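Local coordinates for protein glucose-6-phosphate dehydrogenase (Trypanosoma cruzi, PDB 5AQ1) that catalyses the NADP-dependent oxidation of glucose 6-phosphate, the step that opens the pentose phosphate pathway and supplies NADPH for redox balance, at residues Phe54-Asn59 with Phe91-Arg97; Ser279-Lys285 with Glu297-Leu302; Leu374-Phe380 with Arg393-Arg399. All blocks are in the same frame, centred on the assembly; numbering follows the deposited sequence.

Contact 1 of 3, residues Phe54-Asn59 with Phe91-Arg97; sequences FQLYCN and FTRLDER
Gln-55 NE2 gives the backbone oxygen of Thr-92 a weak, bent hydrogen bond of 2.8 Å (127° at the hydrogen). The Phe-54 ring presents its edge to the same oxygen, with CE2 4.0 Å from Thr-92 O. The Gln-55 chain folds back at chi2 (-57°), which lets the amide reach both parts of the loop: NE2 goes to Thr-92, and OE1 turns to NH2 of Arg-97, close enough for a hydrogen bond whose modelled length is too short to trust. The amide and guanidinium planes are nearly coplanar there. Arg-97 NE adds a weak bond of 3.4 Å to Asn-59 OD1, just past the last helical turn. One face of this guanidinium rests on Cys-58 CB, and Arg-93 CZ lies over the opposite one. The apolar half of the contact is an offset stack of Phe-54 on Phe-91, with centroids 4.5 Å apart and planes tilted by 10°. Phe-54 CB also sits over the centre of the Phe-91 ring, 4.0 Å from its centroid, in a CH-pi contact. Across the other face of Phe-54 lies Cys-58 SG, joined by a disulfide to Cys-99, farther along the same loop. Leu-94 CD2 approaches Phe-54 CZ at 4.1 Å. The loop is thus fastened to the first long helix of the dinucleotide-binding domain by stacked rings at one end and an arginine at the other, with the glutamine amide between them and the disulfide as a covalent tie between loop and helix.

Contact 2 of 3, residues Ser279-Lys285 with Glu297-Leu302; sequences SLLTMEK and EKVQVL
Glu-297 lies against the chain where it leaves helix 264-282, its CB 3.8 Å from Met-283 CE and its carboxylate beside Glu-284. The two side chains of Met-283 and Glu-297 cross at about a right angle. A water ties the backbones together: it accepts from Glu-284 N at 3.0 Å and donates both to Glu-297 O and to Glu-297 OE1, the latter at 2.8 Å. The bend of Glu-297 at chi2 (-56°) curls the carboxylate back so that one water can serve main chain and side chain alike. OE2 lies 2.9 Å from a second water, which also neighbours Lys-285 O, and forms a salt bridge to Arg-287 of the third subunit. Arg-355 pairs with Glu-284, so both acids have a cationic partner, which probably eases their proximity. The two segments belong to consecutive helices of the C-terminal domain, 264-282 and 291-302, and the first also carries Asp-268 and His-273 of the glucose 6-phosphate pocket. Their backbones draw together at Ser-279, whose CA is 5.3 Å from that of Lys-298. Ser-279 CB packs on Leu-302 CD2, while its OG, hydrogen-bonded to Gln-276 O in its own helix, touches the aliphatic CE of Lys-298. That lysine runs alongside Leu-280 and grazes Met-283 SD with CG, carrying its NZ to Glu-462 and Gln-276. Val-301 packs one turn farther on: CG1 lies 3.9 Å from Met-283 CA, and both methyls lie against Thr-282 OG1, a hydroxyl bonded to Leu-278 O.

Contact 3 of 3, residues Leu374-Phe380 with Arg393-Arg399; sequences LDIRIQF and RNELVIR
The carboxylate of Glu-395 joins Arg-377 and Gln-379 across a pair of antiparallel strands, 373-380 and 395-401, neighbours in the large mixed sheet of the C-terminal domain. Its OE1 takes a weak, bent bond of 2.8 Å from Arg-377 NH1 as part of a salt bridge, the two planes turned 61° apart. OE2 receives Gln-379 NE2 at 3.2 Å from above the carboxylate plane, and Tyr-506 OH besides. With CG trans to the backbone N (chi1 -153°) and an extended chain, Glu-395 reaches both partners along the sheet surface. Behind this shell, Asp-375 OD2 holds Arg-377 NE at 3.0 Å, completing a salt-bridge network, and Val-397 CG1 lies over one face of that guanidinium. Ladder bonds set the register: Ile-376 pairs with Ile-398 and Ile-378 with Leu-396, each through two N-H...O bonds, such as Ile-378 N to Leu-396 O at 2.8 Å. The other face of the sheet is apolar, with CB atoms of Ile-376 and Ile-398 4.1 Å apart and Ile-376 packed on helix 264-282. Past the ladder, Phe-380 N binds Asn-394 O, while the Asn-394 side chain bonds to Val-230 and Asn-228 of the second subunit. At the far end, Arg-393 NH1 donates a fairly straight hydrogen bond of 2.8 Å to Gln-379 OE1, which lies in the guanidinium plane.

The three contacts follow one another along the chain without interleaving. Contact 1 stands apart in the dinucleotide-binding domain, its centre about 35 Å from that of contact 2 and 33 Å from that of contact 3. The later two share the C-terminal domain, with centres about 18 Å apart, and they touch where Leu-281 CD1 of helix 264-282 meets Ile-376 CG2 at 3.5 Å. That helix thus joins the two: it packs against helix 291-302 in contact 2 and against the sheet strand of contact 3. All three reach the second subunit, and contact 2 also the third, consistent with a tetramer whose interfaces lie close to these elements.

Contact 1 of 3, residues Phe54-Asn59 with Phe91-Arg97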
loop_
_atom_site.group_PDB
_atom_site.type_symbol
_atom_site.label_atom_id
_atom_site.label_comp_id
_atom_site.label_asym_id
_atom_site.label_seq_id
_atom_site.Cartn_x
_atom_site.Cartn_y
_atom_site.Cartn_z
ATOM N N PHE B 54 6.697 47.984 3.636
ATOM C CA PHE B 54 5.640 48.844 3.091
ATOM C C PHE B 54 4.352 48.055 2.876
ATOM O O PHE B 54 3.274 48.497 3.279
ATOM C CB PHE B 54 6.087 49.493 1.776
ATOM C CG PHE B 54 4.998 50.256 1.069
ATOM C CD1 PHE B 54 4.411 51.365 1.661
ATOM C CD2 PHE B 54 4.567 49.873 -0.192
ATOM C CE1 PHE B 54 3.413 52.076 1.014
ATOM C CE2 PHE B 54 3.567 50.580 -0.848
ATOM C CZ PHE B 54 2.989 51.682 -0.242
ATOM N N GLN B 55 4.470 46.885 2.252
ATOM C CA GLN B 55 3.312 46.026 2.008
ATOM C C GLN B 55 2.661 45.569 3.311
ATOM O O GLN B 55 1.434 45.526 3.410
ATOM C CB GLN B 55 3.701 44.803 1.169
ATOM C CG GLN B 55 4.129 45.118 -0.259
ATOM C CD GLN B 55 3.067 45.864 -1.040
ATOM O OE1 GLN B 55 1.873 45.634 -0.857
ATOM N NE2 GLN B 55 3.495 46.774 -1.909
ATOM N N LEU B 56 3.480 45.230 4.304
ATOM C CA LEU B 56 2.966 44.828 5.612
ATOM C C LEU B 56 2.224 45.972 6.294
ATOM O O LEU B 56 1.201 45.748 6.938
ATOM C CB LEU B 56 4.092 44.319 6.517
ATOM C CG LEU B 56 4.725 42.974 6.157
ATOM C CD1 LEU B 56 5.828 42.648 7.153
ATOM C CD2 LEU B 56 3.692 41.857 6.118
ATOM N N TYR B 57 2.739 47.191 6.155
ATOM C CA TYR B 57 2.065 48.370 6.691
ATOM C C TYR B 57 0.695 48.534 6.042
ATOM O O TYR B 57 -0.305 48.694 6.735
ATOM C CB TYR B 57 2.910 49.626 6.463
ATOM C CG TYR B 57 2.355 50.875 7.119
ATOM C CD1 TYR B 57 2.496 51.083 8.489
ATOM C CD2 TYR B 57 1.702 51.857 6.367
ATOM C CE1 TYR B 57 1.997 52.224 9.098
ATOM C CE2 TYR B 57 1.200 53.005 6.967
ATOM C CZ TYR B 57 1.350 53.184 8.332
ATOM O OH TYR B 57 0.858 54.316 8.942
ATOM N N CYS B 58 0.660 48.468 4.711
ATOM C CA CYS B 58 -0.573 48.672 3.946
ATOM C C CYS B 58 -1.662 47.637 4.212
ATOM O O CYS B 58 -2.847 47.942 4.089
ATOM C CB CYS B 58 -0.271 48.693 2.449
ATOM S SG CYS B 58 0.654 50.140 1.890
ATOM N N ASN B 59 -1.265 46.417 4.563
ATOM C CA ASN B 59 -2.223 45.351 4.849
ATOM C C ASN B 59 -2.635 45.295 6.318
ATOM O O ASN B 59 -3.291 44.345 6.739
ATOM C CB ASN B 59 -1.653 43.994 4.417
ATOM C CG ASN B 59 -1.333 43.936 2.929
ATOM O OD1 ASN B 59 -1.853 44.718 2.133
ATOM N ND2 ASN B 59 -0.472 42.999 2.550
ATOM N N PHE B 91 8.829 50.496 -4.242
ATOM C CA PHE B 91 7.524 50.040 -3.760
ATOM C C PHE B 91 6.633 49.683 -4.945
ATOM O O PHE B 91 6.654 50.357 -5.977
ATOM C CB PHE B 91 6.824 51.108 -2.905
ATOM C CG PHE B 91 7.584 51.529 -1.670
ATOM C CD1 PHE B 91 8.708 50.833 -1.218
ATOM C CD2 PHE B 91 7.139 52.619 -0.930
ATOM C CE1 PHE B 91 9.382 51.243 -0.079
ATOM C CE2 PHE B 91 7.808 53.026 0.211
ATOM C CZ PHE B 91 8.929 52.338 0.638
ATOM N N THR B 92 5.841 48.629 -4.781
ATOM C CA THR B 92 4.947 48.155 -5.830
ATOM C C THR B 92 3.502 48.207 -5.349
ATOM O O THR B 92 3.241 48.465 -4.169
ATOM C CB THR B 92 5.294 46.712 -6.258
ATOM O OG1 THR B 92 4.987 45.796 -5.199
ATOM C CG2 THR B 92 6.772 46.601 -6.628
ATOM N N ARG B 93 2.575 47.968 -6.277
ATOM C CA ARG B 93 1.139 47.962 -5.997
ATOM C C ARG B 93 0.668 49.290 -5.395
ATOM O O ARG B 93 -0.255 49.327 -4.575
ATOM C CB ARG B 93 0.794 46.786 -5.071
ATOM C CG ARG B 93 1.330 45.420 -5.521
ATOM C CD ARG B 93 0.293 44.315 -5.433
ATOM N NE ARG B 93 -0.554 44.366 -4.251
ATOM C CZ ARG B 93 -1.860 44.654 -4.245
ATOM N NH1 ARG B 93 -2.531 44.978 -5.354
ATOM N NH2 ARG B 93 -2.507 44.635 -3.092
ATOM N N LEU B 94 1.304 50.372 -5.835
ATOM C CA LEU B 94 1.014 51.715 -5.345
ATOM C C LEU B 94 -0.393 52.150 -5.741
ATOM O O LEU B 94 -1.153 52.660 -4.916
ATOM C CB LEU B 94 2.045 52.708 -5.898
ATOM C CG LEU B 94 3.441 52.642 -5.274
ATOM C CD1 LEU B 94 4.501 53.189 -6.218
ATOM C CD2 LEU B 94 3.460 53.394 -3.954
ATOM N N ASP B 95 -0.735 51.937 -7.008
ATOM C CA ASP B 95 -2.042 52.325 -7.528
ATOM C C ASP B 95 -3.150 51.351 -7.125
ATOM O O ASP B 95 -4.298 51.757 -7.031
ATOM C CB ASP B 95 -2.002 52.472 -9.052
ATOM C CG ASP B 95 -1.072 53.582 -9.513
ATOM O OD1 ASP B 95 -0.590 54.376 -8.675
ATOM O OD2 ASP B 95 -0.824 53.659 -10.729
ATOM N N GLU B 96 -2.815 50.086 -6.861
ATOM C CA GLU B 96 -3.843 49.048 -6.717
ATOM C C GLU B 96 -4.733 49.261 -5.483
ATOM O O GLU B 96 -5.959 49.138 -5.562
ATOM C CB GLU B 96 -3.195 47.660 -6.683
ATOM C CG GLU B 96 -2.490 47.275 -7.999
ATOM C CD GLU B 96 -3.454 46.884 -9.100
ATOM O OE1 GLU B 96 -4.082 45.817 -8.962
ATOM O OE2 GLU B 96 -3.579 47.629 -10.101
ATOM N N ARG B 97 -4.102 49.575 -4.356
ATOM C CA ARG B 97 -4.799 49.979 -3.132
ATOM C C ARG B 97 -4.655 51.481 -2.927
ATOM O O ARG B 97 -3.725 52.081 -3.450
ATOM C CB ARG B 97 -4.202 49.246 -1.941
ATOM C CG ARG B 97 -4.598 47.782 -1.891
ATOM C CD ARG B 97 -4.122 47.067 -0.623
ATOM N NE ARG B 97 -2.787 46.415 -0.619
ATOM C CZ ARG B 97 -1.624 46.873 -1.106
ATOM N NH1 ARG B 97 -1.497 48.034 -1.721
ATOM N NH2 ARG B 97 -0.535 46.115 -0.983
#

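Contact 2 of 3, residues Ser279-Lys285 with Glu297-Leu302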
loop_
_atom_site.group_PDB
_atom_site.type_symbol
_atom_site.label_atom_id
_atom_site.label_comp_id
_atom_site.label_asym_id
_atom_site.label_seq_id
_atom_site.Cartn_x
_atom_site.Cartn_y
_atom_site.Cartn_z
ATOM N N SER B 279 13.872 19.052 1.666
ATOM C CA SER B 279 13.500 18.615 3.009
ATOM C C SER B 279 11.989 18.609 3.202
ATOM O O SER B 279 11.447 17.705 3.831
ATOM C CB SER B 279 14.158 19.494 4.075
ATOM O OG SER B 279 13.584 20.789 4.103
ATOM N N LEU B 280 11.310 19.611 2.651
ATOM C CA LEU B 280 9.852 19.672 2.731
ATOM C C LEU B 280 9.185 18.548 1.935
ATOM O O LEU B 280 8.157 18.016 2.357
ATOM C CB LEU B 280 9.347 21.030 2.244
ATOM C CG LEU B 280 9.722 22.221 3.128
ATOM C CD1 LEU B 280 9.477 23.529 2.395
ATOM C CD2 LEU B 280 8.951 22.195 4.438
ATOM N N LEU B 281 9.773 18.190 0.796
ATOM C CA LEU B 281 9.234 17.131 -0.057
ATOM C C LEU B 281 9.470 15.716 0.486
ATOM O O LEU B 281 8.766 14.792 0.090
ATOM C CB LEU B 281 9.841 17.218 -1.460
ATOM C CG LEU B 281 9.496 18.453 -2.292
ATOM C CD1 LEU B 281 10.434 18.560 -3.482
ATOM C CD2 LEU B 281 8.045 18.424 -2.748
ATOM N N THR B 282 10.461 15.549 1.362
ATOM C CA THR B 282 10.893 14.221 1.806
ATOM C C THR B 282 10.634 13.901 3.285
ATOM O O THR B 282 10.596 12.727 3.657
ATOM C CB THR B 282 12.397 14.017 1.537
ATOM O OG1 THR B 282 13.145 15.052 2.184
ATOM C CG2 THR B 282 12.678 14.041 0.041
ATOM N N MET B 283 10.484 14.925 4.122
ATOM C CA MET B 283 10.264 14.730 5.555
ATOM C C MET B 283 9.066 13.832 5.835
ATOM O O MET B 283 8.161 13.711 5.010
ATOM C CB MET B 283 10.059 16.079 6.267
ATOM C CG MET B 283 8.820 16.850 5.824
ATOM S SD MET B 283 8.641 18.475 6.595
ATOM C CE MET B 283 7.450 18.110 7.875
ATOM N N GLU B 284 9.071 13.203 7.007
ATOM C CA GLU B 284 7.905 12.470 7.481
ATOM C C GLU B 284 6.827 13.443 7.950
ATOM O O GLU B 284 7.086 14.633 8.140
ATOM C CB GLU B 284 8.283 11.529 8.629
ATOM C CG GLU B 284 9.201 10.386 8.221
ATOM C CD GLU B 284 8.534 9.415 7.267
ATOM O OE1 GLU B 284 7.346 9.086 7.488
ATOM O OE2 GLU B 284 9.194 8.988 6.296
ATOM N N LYS B 285 5.615 12.928 8.123
ATOM C CA LYS B 285 4.530 13.714 8.682
ATOM C C LYS B 285 4.923 14.150 10.096
ATOM O O LYS B 285 5.300 13.313 10.919
ATOM C CB LYS B 285 3.245 12.898 8.721
ATOM C CG LYS B 285 2.046 13.673 9.236
ATOM C CD LYS B 285 0.827 12.781 9.392
ATOM C CE LYS B 285 0.252 12.372 8.051
ATOM N NZ LYS B 285 -1.060 11.699 8.225
ATOM N N GLU B 297 11.413 17.326 11.839
ATOM C CA GLU B 297 11.277 16.401 10.712
ATOM C C GLU B 297 12.182 16.772 9.545
ATOM O O GLU B 297 12.701 15.895 8.855
ATOM C CB GLU B 297 9.825 16.319 10.226
ATOM C CG GLU B 297 8.842 15.724 11.225
ATOM C CD GLU B 297 9.224 14.337 11.714
ATOM O OE1 GLU B 297 9.932 13.602 10.992
ATOM O OE2 GLU B 297 8.798 13.973 12.827
ATOM N N LYS B 298 12.363 18.070 9.322
ATOM C CA LYS B 298 13.246 18.544 8.259
ATOM C C LYS B 298 14.696 18.155 8.552
ATOM O O LYS B 298 15.406 17.699 7.660
ATOM C CB LYS B 298 13.116 20.057 8.081
ATOM C CG LYS B 298 11.749 20.494 7.575
ATOM C CD LYS B 298 11.549 21.998 7.681
ATOM C CE LYS B 298 12.290 22.739 6.585
ATOM N NZ LYS B 298 12.218 24.215 6.764
ATOM N N VAL B 299 15.120 18.311 9.803
ATOM C CA VAL B 299 16.465 17.914 10.208
ATOM C C VAL B 299 16.634 16.403 10.094
ATOM O O VAL B 299 17.656 15.923 9.607
ATOM C CB VAL B 299 16.789 18.346 11.656
ATOM C CG1 VAL B 299 18.122 17.767 12.112
ATOM C CG2 VAL B 299 16.821 19.861 11.769
ATOM N N GLN B 300 15.625 15.668 10.555
ATOM C CA GLN B 300 15.651 14.207 10.569
ATOM C C GLN B 300 15.932 13.629 9.186
ATOM O O GLN B 300 16.798 12.773 9.040
ATOM C CB GLN B 300 14.317 13.679 11.104
ATOM C CG GLN B 300 14.182 12.164 11.179
ATOM C CD GLN B 300 15.232 11.515 12.049
ATOM O OE1 GLN B 300 15.720 12.124 12.989
ATOM N NE2 GLN B 300 15.586 10.274 11.739
ATOM N N VAL B 301 15.202 14.106 8.180
ATOM C CA VAL B 301 15.347 13.595 6.817
ATOM C C VAL B 301 16.653 14.047 6.159
ATOM O O VAL B 301 17.275 13.275 5.424
ATOM C CB VAL B 301 14.120 13.931 5.921
ATOM C CG1 VAL B 301 14.059 15.409 5.557
ATOM C CG2 VAL B 301 14.138 13.084 4.657
ATOM N N LEU B 302 17.078 15.278 6.421
ATOM C CA LEU B 302 18.334 15.770 5.851
ATOM C C LEU B 302 19.543 14.971 6.343
ATOM O O LEU B 302 20.495 14.762 5.590
ATOM C CB LEU B 302 18.533 17.262 6.138
ATOM C CG LEU B 302 17.704 18.259 5.317
ATOM C CD1 LEU B 302 18.147 19.674 5.647
ATOM C CD2 LEU B 302 17.809 18.016 3.817
HETATM O O HOH W 1 11.559 13.497 8.684
HETATM O O HOH W 2 7.077 11.672 12.647
#

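Contact 3 of 3, residues Leu374-Phe380 with Arg393-Arg399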
loop_
_atom_site.group_PDB
_atom_site.type_symbol
_atom_site.label_atom_id
_atom_site.label_comp_id
_atom_site.label_asym_id
_atom_site.label_seq_id
_atom_site.Cartn_x
_atom_site.Cartn_y
_atom_site.Cartn_z
ATOM N N LEU B 374 11.470 28.026 -11.475
ATOM C CA LEU B 374 11.609 27.234 -10.264
ATOM C C LEU B 374 10.432 26.277 -10.227
ATOM O O LEU B 374 9.293 26.706 -10.015
ATOM C CB LEU B 374 11.615 28.116 -9.012
ATOM C CG LEU B 374 11.723 27.385 -7.667
ATOM C CD1 LEU B 374 13.069 26.693 -7.528
ATOM C CD2 LEU B 374 11.503 28.359 -6.523
ATOM N N ASP B 375 10.690 24.992 -10.452
ATOM C CA ASP B 375 9.619 24.002 -10.350
ATOM C C ASP B 375 10.052 22.701 -9.699
ATOM O O ASP B 375 11.241 22.374 -9.617
ATOM C CB ASP B 375 8.912 23.774 -11.708
ATOM C CG ASP B 375 9.727 22.937 -12.703
ATOM O OD1 ASP B 375 10.852 22.496 -12.389
ATOM O OD2 ASP B 375 9.215 22.717 -13.824
ATOM N N ILE B 376 9.047 21.981 -9.217
ATOM C CA ILE B 376 9.213 20.692 -8.574
ATOM C C ILE B 376 8.421 19.699 -9.409
ATOM O O ILE B 376 7.257 19.948 -9.727
ATOM C CB ILE B 376 8.655 20.725 -7.137
ATOM C CG1 ILE B 376 9.393 21.774 -6.297
ATOM C CG2 ILE B 376 8.761 19.357 -6.474
ATOM C CD1 ILE B 376 8.606 22.250 -5.099
ATOM N N ARG B 377 9.050 18.588 -9.776
ATOM C CA ARG B 377 8.377 17.557 -10.559
ATOM C C ARG B 377 8.450 16.203 -9.860
ATOM O O ARG B 377 9.526 15.626 -9.723
ATOM C CB ARG B 377 8.977 17.483 -11.962
ATOM C CG ARG B 377 8.583 18.657 -12.839
ATOM C CD ARG B 377 9.496 18.801 -14.041
ATOM N NE ARG B 377 9.130 19.957 -14.865
ATOM C CZ ARG B 377 8.122 19.988 -15.736
ATOM N NH1 ARG B 377 7.345 18.927 -15.925
ATOM N NH2 ARG B 377 7.889 21.091 -16.431
ATOM N N ILE B 378 7.294 15.716 -9.413
ATOM C CA ILE B 378 7.172 14.386 -8.827
ATOM C C ILE B 378 6.706 13.438 -9.929
ATOM O O ILE B 378 5.510 13.359 -10.229
ATOM C CB ILE B 378 6.145 14.351 -7.672
ATOM C CG1 ILE B 378 6.366 15.507 -6.687
ATOM C CG2 ILE B 378 6.198 13.009 -6.947
ATOM C CD1 ILE B 378 7.682 15.448 -5.943
ATOM N N GLN B 379 7.651 12.724 -10.533
ATOM C CA GLN B 379 7.343 11.809 -11.629
ATOM C C GLN B 379 7.044 10.406 -11.106
ATOM O O GLN B 379 7.921 9.740 -10.554
ATOM C CB GLN B 379 8.502 11.774 -12.623
ATOM C CG GLN B 379 8.245 10.930 -13.857
ATOM C CD GLN B 379 9.268 11.178 -14.946
ATOM O OE1 GLN B 379 10.220 10.416 -15.103
ATOM N NE2 GLN B 379 9.084 12.253 -15.700
ATOM N N PHE B 380 5.802 9.966 -11.295
ATOM C CA PHE B 380 5.359 8.654 -10.832
ATOM C C PHE B 380 5.767 7.541 -11.795
ATOM O O PHE B 380 6.205 7.791 -12.921
ATOM C CB PHE B 380 3.841 8.643 -10.614
ATOM C CG PHE B 380 3.371 9.652 -9.604
ATOM C CD1 PHE B 380 3.473 9.395 -8.244
ATOM C CD2 PHE B 380 2.847 10.872 -10.012
ATOM C CE1 PHE B 380 3.051 10.328 -7.308
ATOM C CE2 PHE B 380 2.424 11.808 -9.081
ATOM C CZ PHE B 380 2.523 11.534 -7.727
ATOM N N ARG B 393 4.359 8.336 -17.935
ATOM C CA ARG B 393 4.395 8.555 -16.502
ATOM C C ARG B 393 3.565 9.761 -16.101
ATOM O O ARG B 393 3.687 10.828 -16.697
ATOM C CB ARG B 393 5.833 8.751 -16.037
ATOM C CG ARG B 393 6.658 7.484 -16.068
ATOM C CD ARG B 393 8.081 7.784 -15.654
ATOM N NE ARG B 393 8.894 6.580 -15.530
ATOM C CZ ARG B 393 10.168 6.568 -15.143
ATOM N NH1 ARG B 393 10.798 7.704 -14.841
ATOM N NH2 ARG B 393 10.820 5.414 -15.062
ATOM N N ASN B 394 2.722 9.585 -15.087
ATOM C CA ASN B 394 2.076 10.716 -14.436
ATOM C C ASN B 394 3.133 11.590 -13.776
ATOM O O ASN B 394 4.218 11.123 -13.432
ATOM C CB ASN B 394 1.070 10.264 -13.372
ATOM C CG ASN B 394 -0.087 9.455 -13.936
ATOM O OD1 ASN B 394 -0.764 8.763 -13.182
ATOM N ND2 ASN B 394 -0.321 9.529 -15.247
ATOM N N GLU B 395 2.807 12.860 -13.592
ATOM C CA GLU B 395 3.744 13.796 -12.998
ATOM C C GLU B 395 2.987 14.903 -12.283
ATOM O O GLU B 395 2.114 15.538 -12.869
ATOM C CB GLU B 395 4.639 14.380 -14.088
ATOM C CG GLU B 395 6.007 14.818 -13.609
ATOM C CD GLU B 395 6.784 15.541 -14.689
ATOM O OE1 GLU B 395 6.235 16.490 -15.287
ATOM O OE2 GLU B 395 7.941 15.167 -14.946
ATOM N N LEU B 396 3.290 15.102 -11.003
ATOM C CA LEU B 396 2.805 16.268 -10.287
ATOM C C LEU B 396 3.841 17.371 -10.454
ATOM O O LEU B 396 5.018 17.173 -10.151
ATOM C CB LEU B 396 2.594 15.965 -8.804
ATOM C CG LEU B 396 2.049 17.115 -7.945
ATOM C CD1 LEU B 396 0.667 17.552 -8.410
ATOM C CD2 LEU B 396 2.024 16.694 -6.484
ATOM N N VAL B 397 3.398 18.519 -10.949
ATOM C CA VAL B 397 4.280 19.650 -11.177
ATOM C C VAL B 397 3.858 20.814 -10.291
ATOM O O VAL B 397 2.724 21.282 -10.382
ATOM C CB VAL B 397 4.239 20.091 -12.649
ATOM C CG1 VAL B 397 5.224 21.225 -12.899
ATOM C CG2 VAL B 397 4.537 18.902 -13.554
ATOM N N ILE B 398 4.763 21.253 -9.421
ATOM C CA ILE B 398 4.570 22.472 -8.646
ATOM C C ILE B 398 5.536 23.520 -9.188
ATOM O O ILE B 398 6.751 23.349 -9.088
ATOM C CB ILE B 398 4.844 22.247 -7.147
ATOM C CG1 ILE B 398 3.855 21.231 -6.570
ATOM C CG2 ILE B 398 4.755 23.561 -6.377
ATOM C CD1 ILE B 398 4.360 20.540 -5.323
ATOM N N ARG B 399 4.995 24.580 -9.783
ATOM C CA ARG B 399 5.809 25.676 -10.316
ATOM C C ARG B 399 5.676 26.895 -9.407
ATOM O O ARG B 399 4.603 27.477 -9.301
ATOM C CB ARG B 399 5.378 26.035 -11.744
ATOM C CG ARG B 399 6.307 27.030 -12.420
ATOM C CD ARG B 399 5.948 27.279 -13.873
ATOM N NE ARG B 399 4.642 27.923 -14.012
ATOM C CZ ARG B 399 3.639 27.489 -14.776
ATOM N NH1 ARG B 399 3.755 26.391 -15.518
ATOM N NH2 ARG B 399 2.498 28.173 -14.811
#